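Local coordinates for CmeC (Campylobacter jejuni, PDB 4MT4), which probably serves as the trimeric outer-membrane exit channel of the CmeABC multidrug efflux system, passing drugs and other substrates out of the cell, at residues 147-152 with 458-463; 59-64 with 465-470; 65-70 with 142-147. All blocks are in the same frame, centred on the assembly; numbering follows the deposited sequence.

How the interactions relate
All three contacts belong to one packed cluster, where helices 58-79 and 129-195 meet the C-terminal end of the chain. Interaction 3 pairs the two helices directly; interaction 1 adds helix 456-463 against helix 129-195, and interaction 2 lays the tail that follows over helix 58-79. Centres 1 and 3 are about 9 Å apart, 1 and 2 about 10 Å, 2 and 3 about 12 Å. I460 CD1 of interaction 1 touches M67 SD of interaction 3 at 3.6 Å, and Y148 CE1 meets L60 CD1 of interaction 2 at 3.6 Å. C1, I124, D125 and L126, the residues lining the bound diester ligand, take no part in any of them.

Interaction 1: residues 147-152 with 458-463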
ATOM      1  N   ASP B 147     -18.618   0.097  -3.745  1.00 43.94           N
ATOM      2  CA  ASP B 147     -17.387   0.527  -3.089  1.00 45.18           C
ATOM      3  C   ASP B 147     -17.676   1.615  -2.059  1.00 45.79           C
ATOM      4  O   ASP B 147     -17.001   1.705  -1.037  1.00 36.57           O
ATOM      5  CB  ASP B 147     -16.370   1.036  -4.113  1.00 38.32           C
ATOM      6  CG  ASP B 147     -15.638  -0.087  -4.819  1.00 40.77           C
ATOM      7  OD1 ASP B 147     -15.631  -1.219  -4.292  1.00 49.86           O
ATOM      8  OD2 ASP B 147     -15.060   0.161  -5.898  1.00 50.56           O
ATOM      9  N   TYR B 148     -18.684   2.436  -2.334  1.00 40.66           N
ATOM     10  CA  TYR B 148     -19.089   3.479  -1.398  1.00 43.49           C
ATOM     11  C   TYR B 148     -19.759   2.874  -0.172  1.00 44.68           C
ATOM     12  O   TYR B 148     -19.527   3.310   0.955  1.00 39.21           O
ATOM     13  CB  TYR B 148     -20.033   4.479  -2.066  1.00 33.06           C
ATOM     14  CG  TYR B 148     -20.622   5.491  -1.105  1.00 38.23           C
ATOM     15  CD1 TYR B 148     -19.864   6.561  -0.643  1.00 34.86           C
ATOM     16  CD2 TYR B 148     -21.935   5.379  -0.662  1.00 43.99           C
ATOM     17  CE1 TYR B 148     -20.399   7.488   0.235  1.00 42.05           C
ATOM     18  CE2 TYR B 148     -22.476   6.300   0.215  1.00 41.82           C
ATOM     19  CZ  TYR B 148     -21.704   7.353   0.660  1.00 45.68           C
ATOM     20  OH  TYR B 148     -22.238   8.275   1.533  1.00 51.96           O
ATOM     21  N   GLU B 149     -20.595   1.868  -0.403  1.00 41.58           N
ATOM     22  CA  GLU B 149     -21.257   1.150   0.679  1.00 39.80           C
ATOM     23  C   GLU B 149     -20.232   0.427   1.543  1.00 50.59           C
ATOM     24  O   GLU B 149     -20.350   0.386   2.767  1.00 54.13           O
ATOM     25  CB  GLU B 149     -22.274   0.151   0.122  1.00 48.71           C
ATOM     26  CG  GLU B 149     -23.422   0.785  -0.649  1.00 46.18           C
ATOM     27  CD  GLU B 149     -24.500   1.356   0.255  1.00 55.65           C
ATOM     28  OE1 GLU B 149     -24.271   1.458   1.479  1.00 70.54           O
ATOM     29  OE2 GLU B 149     -25.585   1.696  -0.261  1.00 67.01           O
ATOM     30  N   ALA B 150     -19.225  -0.142   0.889  1.00 44.87           N
ATOM     31  CA  ALA B 150     -18.140  -0.821   1.585  1.00 41.67           C
ATOM     32  C   ALA B 150     -17.327   0.173   2.403  1.00 47.18           C
ATOM     33  O   ALA B 150     -16.913  -0.120   3.524  1.00 46.41           O
ATOM     34  CB  ALA B 150     -17.249  -1.549   0.594  1.00 41.62           C
ATOM     35  N   ALA B 151     -17.107   1.353   1.836  1.00 39.48           N
ATOM     36  CA  ALA B 151     -16.358   2.401   2.516  1.00 40.39           C
ATOM     37  C   ALA B 151     -17.144   2.951   3.702  1.00 41.46           C
ATOM     38  O   ALA B 151     -16.571   3.250   4.747  1.00 43.28           O
ATOM     39  CB  ALA B 151     -16.009   3.518   1.548  1.00 33.42           C
ATOM     40  N   ARG B 152     -18.457   3.077   3.530  1.00 37.50           N
ATOM     41  CA  ARG B 152     -19.326   3.574   4.589  1.00 31.54           C
ATOM     42  C   ARG B 152     -19.304   2.634   5.789  1.00 49.75           C
ATOM     43  O   ARG B 152     -19.118   3.068   6.926  1.00 37.57           O
ATOM     44  CB  ARG B 152     -20.758   3.743   4.078  1.00 37.74           C
ATOM     45  CG  ARG B 152     -21.664   4.549   4.995  1.00 42.87           C
ATOM     46  CD  ARG B 152     -23.056   4.704   4.399  1.00 51.14           C
ATOM     47  NE  ARG B 152     -23.822   5.762   5.052  1.00 65.95           N
ATOM     48  CZ  ARG B 152     -24.617   5.577   6.101  1.00 57.08           C
ATOM     49  NH1 ARG B 152     -25.276   6.602   6.624  1.00 50.24           N
ATOM     50  NH2 ARG B 152     -24.754   4.368   6.627  1.00 50.45           N
ATOM     51  N   LYS B 458     -30.925   4.960  -4.688  1.00 52.98           N
ATOM     52  CA  LYS B 458     -31.890   5.578  -3.788  1.00 51.19           C
ATOM     53  C   LYS B 458     -31.425   5.480  -2.335  1.00 66.17           C
ATOM     54  O   LYS B 458     -31.586   6.422  -1.557  1.00 55.23           O
ATOM     55  CB  LYS B 458     -33.262   4.922  -3.955  1.00 61.26           C
ATOM     56  CG  LYS B 458     -34.237   5.204  -2.834  1.00 78.23           C
ATOM     57  CD  LYS B 458     -35.535   4.444  -3.034  1.00 77.24           C
ATOM     58  CE  LYS B 458     -36.370   4.448  -1.766  1.00 86.55           C
ATOM     59  NZ  LYS B 458     -35.676   3.746  -0.648  1.00 76.97           N
ATOM     60  N   ASN B 459     -30.845   4.337  -1.980  1.00 56.14           N
ATOM     61  CA  ASN B 459     -30.315   4.135  -0.636  1.00 55.72           C
ATOM     62  C   ASN B 459     -29.116   5.032  -0.349  1.00 58.22           C
ATOM     63  O   ASN B 459     -29.019   5.619   0.727  1.00 53.30           O
ATOM     64  CB  ASN B 459     -29.927   2.671  -0.426  1.00 51.00           C
ATOM     65  CG  ASN B 459     -31.132   1.772  -0.226  1.00 58.92           C
ATOM     66  OD1 ASN B 459     -32.181   2.216   0.241  1.00 66.49           O
ATOM     67  ND2 ASN B 459     -30.986   0.499  -0.574  1.00 66.88           N
ATOM     68  N   ILE B 460     -28.209   5.132  -1.317  1.00 53.58           N
ATOM     69  CA  ILE B 460     -27.007   5.950  -1.169  1.00 50.73           C
ATOM     70  C   ILE B 460     -27.362   7.420  -0.968  1.00 56.07           C
ATOM     71  O   ILE B 460     -26.815   8.084  -0.089  1.00 49.09           O
ATOM     72  CB  ILE B 460     -26.074   5.806  -2.389  1.00 53.57           C
ATOM     73  CG1 ILE B 460     -25.350   4.459  -2.346  1.00 48.28           C
ATOM     74  CG2 ILE B 460     -25.057   6.936  -2.431  1.00 41.55           C
ATOM     75  CD1 ILE B 460     -24.445   4.214  -3.530  1.00 49.83           C
ATOM     76  N   LYS B 461     -28.293   7.918  -1.774  1.00 57.13           N
ATOM     77  CA  LYS B 461     -28.734   9.304  -1.665  1.00 62.23           C
ATOM     78  C   LYS B 461     -29.410   9.567  -0.320  1.00 60.87           C
ATOM     79  O   LYS B 461     -29.225  10.627   0.280  1.00 58.68           O
ATOM     80  CB  LYS B 461     -29.685   9.656  -2.812  1.00 55.49           C
ATOM     81  CG  LYS B 461     -30.207  11.084  -2.767  1.00 65.21           C
ATOM     82  CD  LYS B 461     -30.907  11.473  -4.060  1.00 68.12           C
ATOM     83  CE  LYS B 461     -31.322  12.936  -4.036  1.00 66.92           C
ATOM     84  NZ  LYS B 461     -31.859  13.397  -5.346  1.00 95.30           N
ATOM     85  N   GLU B 462     -30.184   8.594   0.153  1.00 59.50           N
ATOM     86  CA  GLU B 462     -30.899   8.728   1.419  1.00 59.73           C
ATOM     87  C   GLU B 462     -29.951   8.725   2.618  1.00 71.05           C
ATOM     88  O   GLU B 462     -30.160   9.463   3.580  1.00 65.59           O
ATOM     89  CB  GLU B 462     -31.932   7.605   1.564  1.00 66.02           C
ATOM     90  CG  GLU B 462     -32.536   7.467   2.957  1.00 79.93           C
ATOM     91  CD  GLU B 462     -33.216   8.735   3.436  1.00 96.16           C
ATOM     92  OE1 GLU B 462     -33.875   9.409   2.616  1.00103.56           O
ATOM     93  OE2 GLU B 462     -33.084   9.060   4.636  1.00 86.99           O
ATOM     94  N   GLU B 463     -28.907   7.906   2.553  1.00 58.58           N
ATOM     95  CA  GLU B 463     -27.998   7.738   3.685  1.00 57.32           C
ATOM     96  C   GLU B 463     -26.829   8.726   3.665  1.00 60.36           C
ATOM     97  O   GLU B 463     -26.071   8.816   4.630  1.00 64.60           O
ATOM     98  CB  GLU B 463     -27.462   6.303   3.723  1.00 51.76           C
ATOM     99  CG  GLU B 463     -26.504   5.968   2.592  1.00 54.69           C
ATOM    100  CD  GLU B 463     -26.196   4.486   2.509  1.00 62.44           C
ATOM    101  OE1 GLU B 463     -26.709   3.721   3.354  1.00 65.10           O
ATOM    102  OE2 GLU B 463     -25.444   4.085   1.597  1.00 56.53           O
TER
HETATM  103  O   HOH W   1     -22.929   8.037   4.085  1.00 50.12           O
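In this outer membrane factor of the TolC type, the short C-terminal helix 456-463 docks on the long helix 129-195, the local axes 11.3 Å apart and inclined by 39°. R152 reaches across with CG anti to its backbone N and an extended chain. Its guanidinium lies over E463, its plane parallel to the carboxylate (3°) and stacked on it, with E463 CB over one face. The ion pair from NH2 to OE1 of E463 is long at 3.9 Å and rests on charge alone, the oxygen sitting well out of the guanidinium plane. R152 NH1 instead donates to E463 O on a carbonyl lone pair, 3.1 Å away, in a bent bond with the acceptor tilted from that plane. E149, bent at chi2 (-80°), brings OE1 to 2.9 Å from E463 OE2. Two carboxylates this close would probably raise the pKa of one of them. One turn before R152, Y148 and I460 pass antiparallel, ring carbon CE2 3.8 Å from CG2 of I460. The phenol OH also bonds to S464 OG just beyond the helix. One water ties the ends together, accepting from R152 NE at 2.6 Å and lying 2.7 Å from Y148 OH.

Interaction 2: residues 59-64 with 465-470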
ATOM      1  N   ASP B  59     -12.345   9.994   3.980  1.00 45.94           N
ATOM      2  CA  ASP B  59     -12.312   8.765   3.191  1.00 49.72           C
ATOM      3  C   ASP B  59     -13.701   8.463   2.638  1.00 54.70           C
ATOM      4  O   ASP B  59     -13.844   7.943   1.532  1.00 46.22           O
ATOM      5  CB  ASP B  59     -11.805   7.586   4.024  1.00 44.24           C
ATOM      6  CG  ASP B  59     -10.294   7.573   4.160  1.00 62.93           C
ATOM      7  OD1 ASP B  59      -9.610   8.142   3.281  1.00 66.47           O
ATOM      8  OD2 ASP B  59      -9.787   6.992   5.143  1.00 73.23           O
ATOM      9  N   LEU B  60     -14.721   8.799   3.419  1.00 39.05           N
ATOM     10  CA  LEU B  60     -16.105   8.636   2.993  1.00 42.97           C
ATOM     11  C   LEU B  60     -16.430   9.608   1.862  1.00 47.22           C
ATOM     12  O   LEU B  60     -17.158   9.269   0.928  1.00 41.35           O
ATOM     13  CB  LEU B  60     -17.057   8.850   4.172  1.00 45.16           C
ATOM     14  CG  LEU B  60     -18.541   8.578   3.918  1.00 46.17           C
ATOM     15  CD1 LEU B  60     -18.746   7.158   3.413  1.00 42.65           C
ATOM     16  CD2 LEU B  60     -19.356   8.826   5.181  1.00 45.61           C
ATOM     17  N   LYS B  61     -15.881  10.816   1.956  1.00 32.89           N
ATOM     18  CA  LYS B  61     -16.058  11.826   0.920  1.00 46.28           C
ATOM     19  C   LYS B  61     -15.371  11.401  -0.373  1.00 42.58           C
ATOM     20  O   LYS B  61     -15.930  11.543  -1.457  1.00 43.75           O
ATOM     21  CB  LYS B  61     -15.509  13.180   1.382  1.00 42.39           C
ATOM     22  CG  LYS B  61     -16.226  13.769   2.586  1.00 41.81           C
ATOM     23  CD  LYS B  61     -15.648  15.123   2.974  1.00 48.59           C
ATOM     24  CE  LYS B  61     -16.263  15.631   4.270  1.00 50.53           C
ATOM     25  NZ  LYS B  61     -15.722  16.960   4.668  1.00 49.53           N
ATOM     26  N   LEU B  62     -14.155  10.877  -0.244  1.00 35.39           N
ATOM     27  CA  LEU B  62     -13.400  10.377  -1.388  1.00 43.08           C
ATOM     28  C   LEU B  62     -14.163   9.276  -2.116  1.00 45.25           C
ATOM     29  O   LEU B  62     -14.220   9.254  -3.343  1.00 46.17           O
ATOM     30  CB  LEU B  62     -12.034   9.852  -0.944  1.00 38.17           C
ATOM     31  CG  LEU B  62     -10.988  10.886  -0.527  1.00 53.28           C
ATOM     32  CD1 LEU B  62      -9.754  10.203   0.046  1.00 36.34           C
ATOM     33  CD2 LEU B  62     -10.615  11.770  -1.707  1.00 47.43           C
ATOM     34  N   ALA B  63     -14.748   8.367  -1.343  1.00 41.10           N
ATOM     35  CA  ALA B  63     -15.531   7.271  -1.897  1.00 43.74           C
ATOM     36  C   ALA B  63     -16.776   7.791  -2.612  1.00 43.45           C
ATOM     37  O   ALA B  63     -17.220   7.209  -3.601  1.00 34.96           O
ATOM     38  CB  ALA B  63     -15.920   6.294  -0.802  1.00 43.70           C
ATOM     39  N   PHE B  64     -17.333   8.886  -2.103  1.00 41.73           N
ATOM     40  CA  PHE B  64     -18.498   9.514  -2.719  1.00 44.56           C
ATOM     41  C   PHE B  64     -18.107  10.160  -4.044  1.00 51.73           C
ATOM     42  O   PHE B  64     -18.841  10.074  -5.027  1.00 45.54           O
ATOM     43  CB  PHE B  64     -19.117  10.558  -1.781  1.00 39.59           C
ATOM     44  CG  PHE B  64     -20.461  11.067  -2.235  1.00 52.61           C
ATOM     45  CD1 PHE B  64     -20.553  12.175  -3.060  1.00 50.53           C
ATOM     46  CD2 PHE B  64     -21.630  10.439  -1.832  1.00 46.07           C
ATOM     47  CE1 PHE B  64     -21.781  12.645  -3.479  1.00 42.58           C
ATOM     48  CE2 PHE B  64     -22.864  10.908  -2.247  1.00 53.97           C
ATOM     49  CZ  PHE B  64     -22.939  12.014  -3.073  1.00 46.91           C
ATOM     50  N   LYS B 465     -27.313  11.966   3.263  1.00 53.67           N
ATOM     51  CA  LYS B 465     -27.994  13.237   3.489  1.00 53.73           C
ATOM     52  C   LYS B 465     -27.128  14.274   4.202  1.00 63.63           C
ATOM     53  O   LYS B 465     -27.143  15.453   3.845  1.00 59.00           O
ATOM     54  CB  LYS B 465     -29.270  12.991   4.297  1.00 70.60           C
ATOM     55  CG  LYS B 465     -29.103  11.889   5.332  1.00 75.32           C
ATOM     56  CD  LYS B 465     -30.360  11.657   6.155  1.00 91.94           C
ATOM     57  CE  LYS B 465     -30.485  12.669   7.280  1.00 93.89           C
ATOM     58  NZ  LYS B 465     -31.413  12.185   8.340  1.00 93.86           N
ATOM     59  N   ASN B 466     -26.375  13.830   5.204  1.00 54.15           N
ATOM     60  CA  ASN B 466     -25.609  14.741   6.047  1.00 55.51           C
ATOM     61  C   ASN B 466     -24.127  14.813   5.689  1.00 45.95           C
ATOM     62  O   ASN B 466     -23.346  15.457   6.390  1.00 57.97           O
ATOM     63  CB  ASN B 466     -25.756  14.343   7.518  1.00 53.32           C
ATOM     64  CG  ASN B 466     -27.192  14.422   8.002  1.00 56.57           C
ATOM     65  OD1 ASN B 466     -27.699  13.491   8.628  1.00 65.22           O
ATOM     66  ND2 ASN B 466     -27.854  15.537   7.715  1.00 52.96           N
ATOM     67  N   LEU B 467     -23.739  14.147   4.605  1.00 56.84           N
ATOM     68  CA  LEU B 467     -22.348  14.172   4.166  1.00 57.65           C
ATOM     69  C   LEU B 467     -21.944  15.591   3.777  1.00 62.60           C
ATOM     70  O   LEU B 467     -22.519  16.182   2.864  1.00 52.71           O
ATOM     71  CB  LEU B 467     -22.129  13.210   2.997  1.00 56.07           C
ATOM     72  CG  LEU B 467     -20.682  13.017   2.539  1.00 55.02           C
ATOM     73  CD1 LEU B 467     -19.832  12.431   3.658  1.00 44.98           C
ATOM     74  CD2 LEU B 467     -20.618  12.140   1.297  1.00 44.27           C
ATOM     75  N   ASP B 468     -20.957  16.134   4.482  1.00 58.42           N
ATOM     76  CA  ASP B 468     -20.536  17.515   4.272  1.00 57.67           C
ATOM     77  C   ASP B 468     -19.785  17.675   2.956  1.00 58.48           C
ATOM     78  O   ASP B 468     -18.614  17.311   2.849  1.00 58.84           O
ATOM     79  CB  ASP B 468     -19.663  17.991   5.437  1.00 61.97           C
ATOM     80  CG  ASP B 468     -19.536  19.505   5.498  1.00 69.55           C
ATOM     81  OD1 ASP B 468     -19.382  20.144   4.437  1.00 55.94           O
ATOM     82  OD2 ASP B 468     -19.594  20.059   6.616  1.00 76.53           O
ATOM     83  N   MET B 469     -20.470  18.223   1.958  1.00 66.55           N
ATOM     84  CA  MET B 469     -19.849  18.564   0.685  1.00 69.68           C
ATOM     85  C   MET B 469     -19.970  20.063   0.448  1.00 72.03           C
ATOM     86  O   MET B 469     -20.074  20.516  -0.689  1.00 70.80           O
ATOM     87  CB  MET B 469     -20.494  17.778  -0.459  1.00 57.44           C
ATOM     88  CG  MET B 469     -20.480  16.270  -0.252  1.00 68.47           C
ATOM     89  SD  MET B 469     -18.824  15.566  -0.193  1.00 68.34           S
ATOM     90  CE  MET B 469     -18.284  15.817  -1.879  1.00 73.07           C
ATOM     91  N   SER B 470     -19.958  20.826   1.538  1.00 63.17           N
ATOM     92  CA  SER B 470     -20.160  22.273   1.479  1.00 72.17           C
ATOM     93  C   SER B 470     -18.923  22.996   0.956  1.00 76.01           C
ATOM     94  O   SER B 470     -18.974  24.200   0.677  1.00 79.46           O
ATOM     95  CB  SER B 470     -20.533  22.816   2.861  1.00 71.57           C
ATOM     96  OG  SER B 470     -19.413  22.795   3.728  1.00 68.72           O
TER
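L467 has the most surface buried here: its isobutyl group points from the C-terminal tail into helix 58-79 and splits its two methyls between different partners. With CG anti to the backbone N (chi1 -173°), CD1 turns toward the start of the helical segment and meets L60 CD2 at 3.9 Å and K61 CG at 4.0 Å. The other methyl, CD2, goes to F64, 3.7 Å from its CG and about as close to CB and CD2. F64 and L467 run antiparallel to each other, so the methyl touches the root of the ring. L60, K61 and F64, one helical turn in all, thus form the seat for a single leucine.

K61 crosses the leucine obliquely. From CG outward its chain is fully extended and runs beside D468 in the same direction. CE, near the tip, is 3.2 Å from D468 O; nearer the root, CG passes M469 SD at 4.2 Å. The ammonium does not meet the D468 carboxylate, NZ being 4.9 Å from OD1, though the opposite charges probably attract weakly. That carboxylate is engaged with other donors. OD2 forms a salt bridge with K55, and OD1 takes two, S470 OG on its syn lone pair and S470 N on its anti lone pair. K61 also packs on V356 of the second subunit, which places this patch beside a subunit boundary.

M469 completes the cover only loosely, its CE 4.5 Å from F64 CD1. Taken together, a non-helical tail lies across a helix near the subunit interface of a TolC-like trimer, with an Asx turn at D468-S470, closed by S470 N on D468 OD1.

Interaction 3: residues 65-70 with 142-147; sequences IHMEQA and KASEYD
S144 OG, the polar atom set between these helices, is gripped by one hydrogen bond, to F141 O one turn earlier in its own helix; on the facing helix it meets carbon atoms of M67 and A70. That helix pair, 58-79 with 129-195, is an antiparallel packing within the helical body of this TolC-type channel, the local axes 8.5 Å apart and 171° between their directions. S144 and A70 face each other where the helices come close, consistent with the short axis distance. At the crossing the CA atoms of M67 and S144 are 4.9 Å apart.

S144 carries OG in the crowded position between backbone N and carbonyl carbon (chi1 67°), which turns the hydroxyl both back toward F141 O and against the partner helix. There it touches A70 CB at 3.5 Å and M67 CA at 3.6 Å. No hydrogen bond joins the two segments; the serine acts here as a small, internally satisfied group.

M67 sets out with CG anti to the backbone N, straight through chi2, and bends at chi3. It crosses E145 obliquely, SD coming within 3.8 Å of CG on the glutamate, so the thioether rests on the aliphatic part of E145. The glutamate's charged end is tied away from this contact, OE2 to S457 OG in the first turn of helix 456-463.

Across helix 58-79 the outward side faces the second subunit, where Q69 NE2 hydrogen-bonds to E353 of that subunit and I65 packs on its V356. The other end of the Q69 amide is fixed from within the helix: H66 ND1 donates to OE1 at 3.0 Å, nearly straight (170°), in the imidazole plane but from above the carbonyl plane.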
ATOM      1  N   ILE B  65     -16.942  10.801  -4.058  1.00 40.22           N
ATOM      2  CA  ILE B  65     -16.439  11.475  -5.249  1.00 43.41           C
ATOM      3  C   ILE B  65     -16.081  10.467  -6.334  1.00 41.09           C
ATOM      4  O   ILE B  65     -16.364  10.685  -7.514  1.00 47.26           O
ATOM      5  CB  ILE B  65     -15.208  12.342  -4.916  1.00 44.63           C
ATOM      6  CG1 ILE B  65     -15.593  13.452  -3.934  1.00 42.23           C
ATOM      7  CG2 ILE B  65     -14.610  12.945  -6.178  1.00 44.13           C
ATOM      8  CD1 ILE B  65     -14.413  14.226  -3.400  1.00 40.21           C
ATOM      9  N   HIS B  66     -15.464   9.361  -5.925  1.00 41.54           N
ATOM     10  CA  HIS B  66     -15.122   8.280  -6.845  1.00 44.63           C
ATOM     11  C   HIS B  66     -16.367   7.755  -7.553  1.00 48.79           C
ATOM     12  O   HIS B  66     -16.317   7.377  -8.722  1.00 42.41           O
ATOM     13  CB  HIS B  66     -14.420   7.141  -6.103  1.00 36.58           C
ATOM     14  CG  HIS B  66     -13.045   7.488  -5.622  1.00 57.53           C
ATOM     15  ND1 HIS B  66     -12.265   8.449  -6.229  1.00 60.88           N
ATOM     16  CD2 HIS B  66     -12.313   7.005  -4.590  1.00 54.06           C
ATOM     17  CE1 HIS B  66     -11.110   8.542  -5.593  1.00 67.43           C
ATOM     18  NE2 HIS B  66     -11.114   7.677  -4.595  1.00 56.64           N
ATOM     19  N   MET B  67     -17.484   7.741  -6.833  1.00 39.10           N
ATOM     20  CA  MET B  67     -18.765   7.322  -7.390  1.00 42.57           C
ATOM     21  C   MET B  67     -19.272   8.333  -8.415  1.00 41.96           C
ATOM     22  O   MET B  67     -19.786   7.957  -9.470  1.00 42.79           O
ATOM     23  CB  MET B  67     -19.791   7.135  -6.270  1.00 41.07           C
ATOM     24  CG  MET B  67     -21.185   6.755  -6.742  1.00 44.40           C
ATOM     25  SD  MET B  67     -22.308   6.487  -5.361  1.00 65.45           S
ATOM     26  CE  MET B  67     -22.153   8.036  -4.483  1.00 56.49           C
ATOM     27  N   GLU B  68     -19.121   9.616  -8.097  1.00 45.27           N
ATOM     28  CA  GLU B  68     -19.534  10.688  -8.995  1.00 39.37           C
ATOM     29  C   GLU B  68     -18.664  10.719 -10.247  1.00 44.58           C
ATOM     30  O   GLU B  68     -19.135  11.045 -11.337  1.00 39.30           O
ATOM     31  CB  GLU B  68     -19.479  12.039  -8.281  1.00 48.66           C
ATOM     32  CG  GLU B  68     -20.512  12.200  -7.174  1.00 43.60           C
ATOM     33  CD  GLU B  68     -20.411  13.541  -6.476  1.00 61.27           C
ATOM     34  OE1 GLU B  68     -19.319  13.867  -5.963  1.00 50.22           O
ATOM     35  OE2 GLU B  68     -21.423  14.271  -6.441  1.00 53.94           O
ATOM     36  N   GLN B  69     -17.389  10.381 -10.081  1.00 36.35           N
ATOM     37  CA  GLN B  69     -16.461  10.305 -11.203  1.00 35.70           C
ATOM     38  C   GLN B  69     -16.857   9.185 -12.158  1.00 43.98           C
ATOM     39  O   GLN B  69     -16.776   9.338 -13.377  1.00 40.29           O
ATOM     40  CB  GLN B  69     -15.031  10.090 -10.704  1.00 26.55           C
ATOM     41  CG  GLN B  69     -14.430  11.298 -10.001  1.00 39.87           C
ATOM     42  CD  GLN B  69     -13.151  10.967  -9.256  1.00 49.98           C
ATOM     43  OE1 GLN B  69     -12.938   9.829  -8.839  1.00 48.95           O
ATOM     44  NE2 GLN B  69     -12.292  11.966  -9.087  1.00 39.37           N
ATOM     45  N   ALA B  70     -17.293   8.063 -11.593  1.00 37.81           N
ATOM     46  CA  ALA B  70     -17.735   6.922 -12.386  1.00 37.59           C
ATOM     47  C   ALA B  70     -19.012   7.258 -13.145  1.00 37.70           C
ATOM     48  O   ALA B  70     -19.220   6.795 -14.265  1.00 36.11           O
ATOM     49  CB  ALA B  70     -17.949   5.704 -11.495  1.00 39.45           C
ATOM     50  N   LYS B 142     -21.709   0.986 -11.041  1.00 39.49           N
ATOM     51  CA  LYS B 142     -22.346   0.125 -10.048  1.00 44.70           C
ATOM     52  C   LYS B 142     -21.323  -0.390  -9.042  1.00 41.39           C
ATOM     53  O   LYS B 142     -21.630  -0.570  -7.864  1.00 45.73           O
ATOM     54  CB  LYS B 142     -23.055  -1.052 -10.722  1.00 48.11           C
ATOM     55  CG  LYS B 142     -24.339  -0.677 -11.444  1.00 58.12           C
ATOM     56  CD  LYS B 142     -25.083  -1.917 -11.918  1.00 67.90           C
ATOM     57  CE  LYS B 142     -26.425  -1.560 -12.541  1.00 79.68           C
ATOM     58  NZ  LYS B 142     -27.191  -2.772 -12.948  1.00 91.94           N
ATOM     59  N   ALA B 143     -20.105  -0.623  -9.518  1.00 42.73           N
ATOM     60  CA  ALA B 143     -19.019  -1.065  -8.658  1.00 41.50           C
ATOM     61  C   ALA B 143     -18.600   0.052  -7.710  1.00 45.38           C
ATOM     62  O   ALA B 143     -18.240  -0.200  -6.560  1.00 51.61           O
ATOM     63  CB  ALA B 143     -17.837  -1.530  -9.489  1.00 40.20           C
ATOM     64  N   SER B 144     -18.657   1.288  -8.197  1.00 43.42           N
ATOM     65  CA  SER B 144     -18.305   2.448  -7.386  1.00 47.40           C
ATOM     66  C   SER B 144     -19.349   2.687  -6.299  1.00 41.49           C
ATOM     67  O   SER B 144     -19.035   3.208  -5.230  1.00 40.77           O
ATOM     68  CB  SER B 144     -18.160   3.699  -8.261  1.00 40.59           C
ATOM     69  OG  SER B 144     -19.404   4.083  -8.817  1.00 40.02           O
ATOM     70  N   GLU B 145     -20.591   2.305  -6.580  1.00 35.56           N
ATOM     71  CA  GLU B 145     -21.666   2.422  -5.601  1.00 41.56           C
ATOM     72  C   GLU B 145     -21.471   1.417  -4.471  1.00 45.42           C
ATOM     73  O   GLU B 145     -21.638   1.743  -3.295  1.00 41.60           O
ATOM     74  CB  GLU B 145     -23.029   2.216  -6.261  1.00 38.89           C
ATOM     75  CG  GLU B 145     -23.499   3.385  -7.109  1.00 44.45           C
ATOM     76  CD  GLU B 145     -24.897   3.176  -7.659  1.00 41.10           C
ATOM     77  OE1 GLU B 145     -25.163   2.092  -8.219  1.00 50.46           O
ATOM     78  OE2 GLU B 145     -25.730   4.095  -7.523  1.00 46.42           O
ATOM     79  N   TYR B 146     -21.114   0.190  -4.841  1.00 42.08           N
ATOM     80  CA  TYR B 146     -20.843  -0.859  -3.866  1.00 45.95           C
ATOM     81  C   TYR B 146     -19.571  -0.556  -3.084  1.00 45.29           C
ATOM     82  O   TYR B 146     -19.455  -0.911  -1.910  1.00 46.22           O
ATOM     83  CB  TYR B 146     -20.730  -2.216  -4.560  1.00 37.82           C
ATOM     84  CG  TYR B 146     -22.025  -2.705  -5.170  1.00 46.56           C
ATOM     85  CD1 TYR B 146     -23.245  -2.445  -4.560  1.00 47.86           C
ATOM     86  CD2 TYR B 146     -22.028  -3.426  -6.359  1.00 49.91           C
ATOM     87  CE1 TYR B 146     -24.429  -2.890  -5.113  1.00 48.59           C
ATOM     88  CE2 TYR B 146     -23.207  -3.875  -6.919  1.00 39.55           C
ATOM     89  CZ  TYR B 146     -24.405  -3.604  -6.293  1.00 46.51           C
ATOM     90  OH  TYR B 146     -25.584  -4.047  -6.848  1.00 51.61           O
ATOM     91  N   ASP B 147     -18.618   0.097  -3.745  1.00 43.94           N
ATOM     92  CA  ASP B 147     -17.387   0.527  -3.089  1.00 45.18           C
ATOM     93  C   ASP B 147     -17.676   1.615  -2.059  1.00 45.79           C
ATOM     94  O   ASP B 147     -17.001   1.705  -1.037  1.00 36.57           O
ATOM     95  CB  ASP B 147     -16.370   1.036  -4.113  1.00 38.32           C
ATOM     96  CG  ASP B 147     -15.638  -0.087  -4.819  1.00 40.77           C
ATOM     97  OD1 ASP B 147     -15.631  -1.219  -4.292  1.00 49.86           O
ATOM     98  OD2 ASP B 147     -15.060   0.161  -5.898  1.00 50.56           O
TER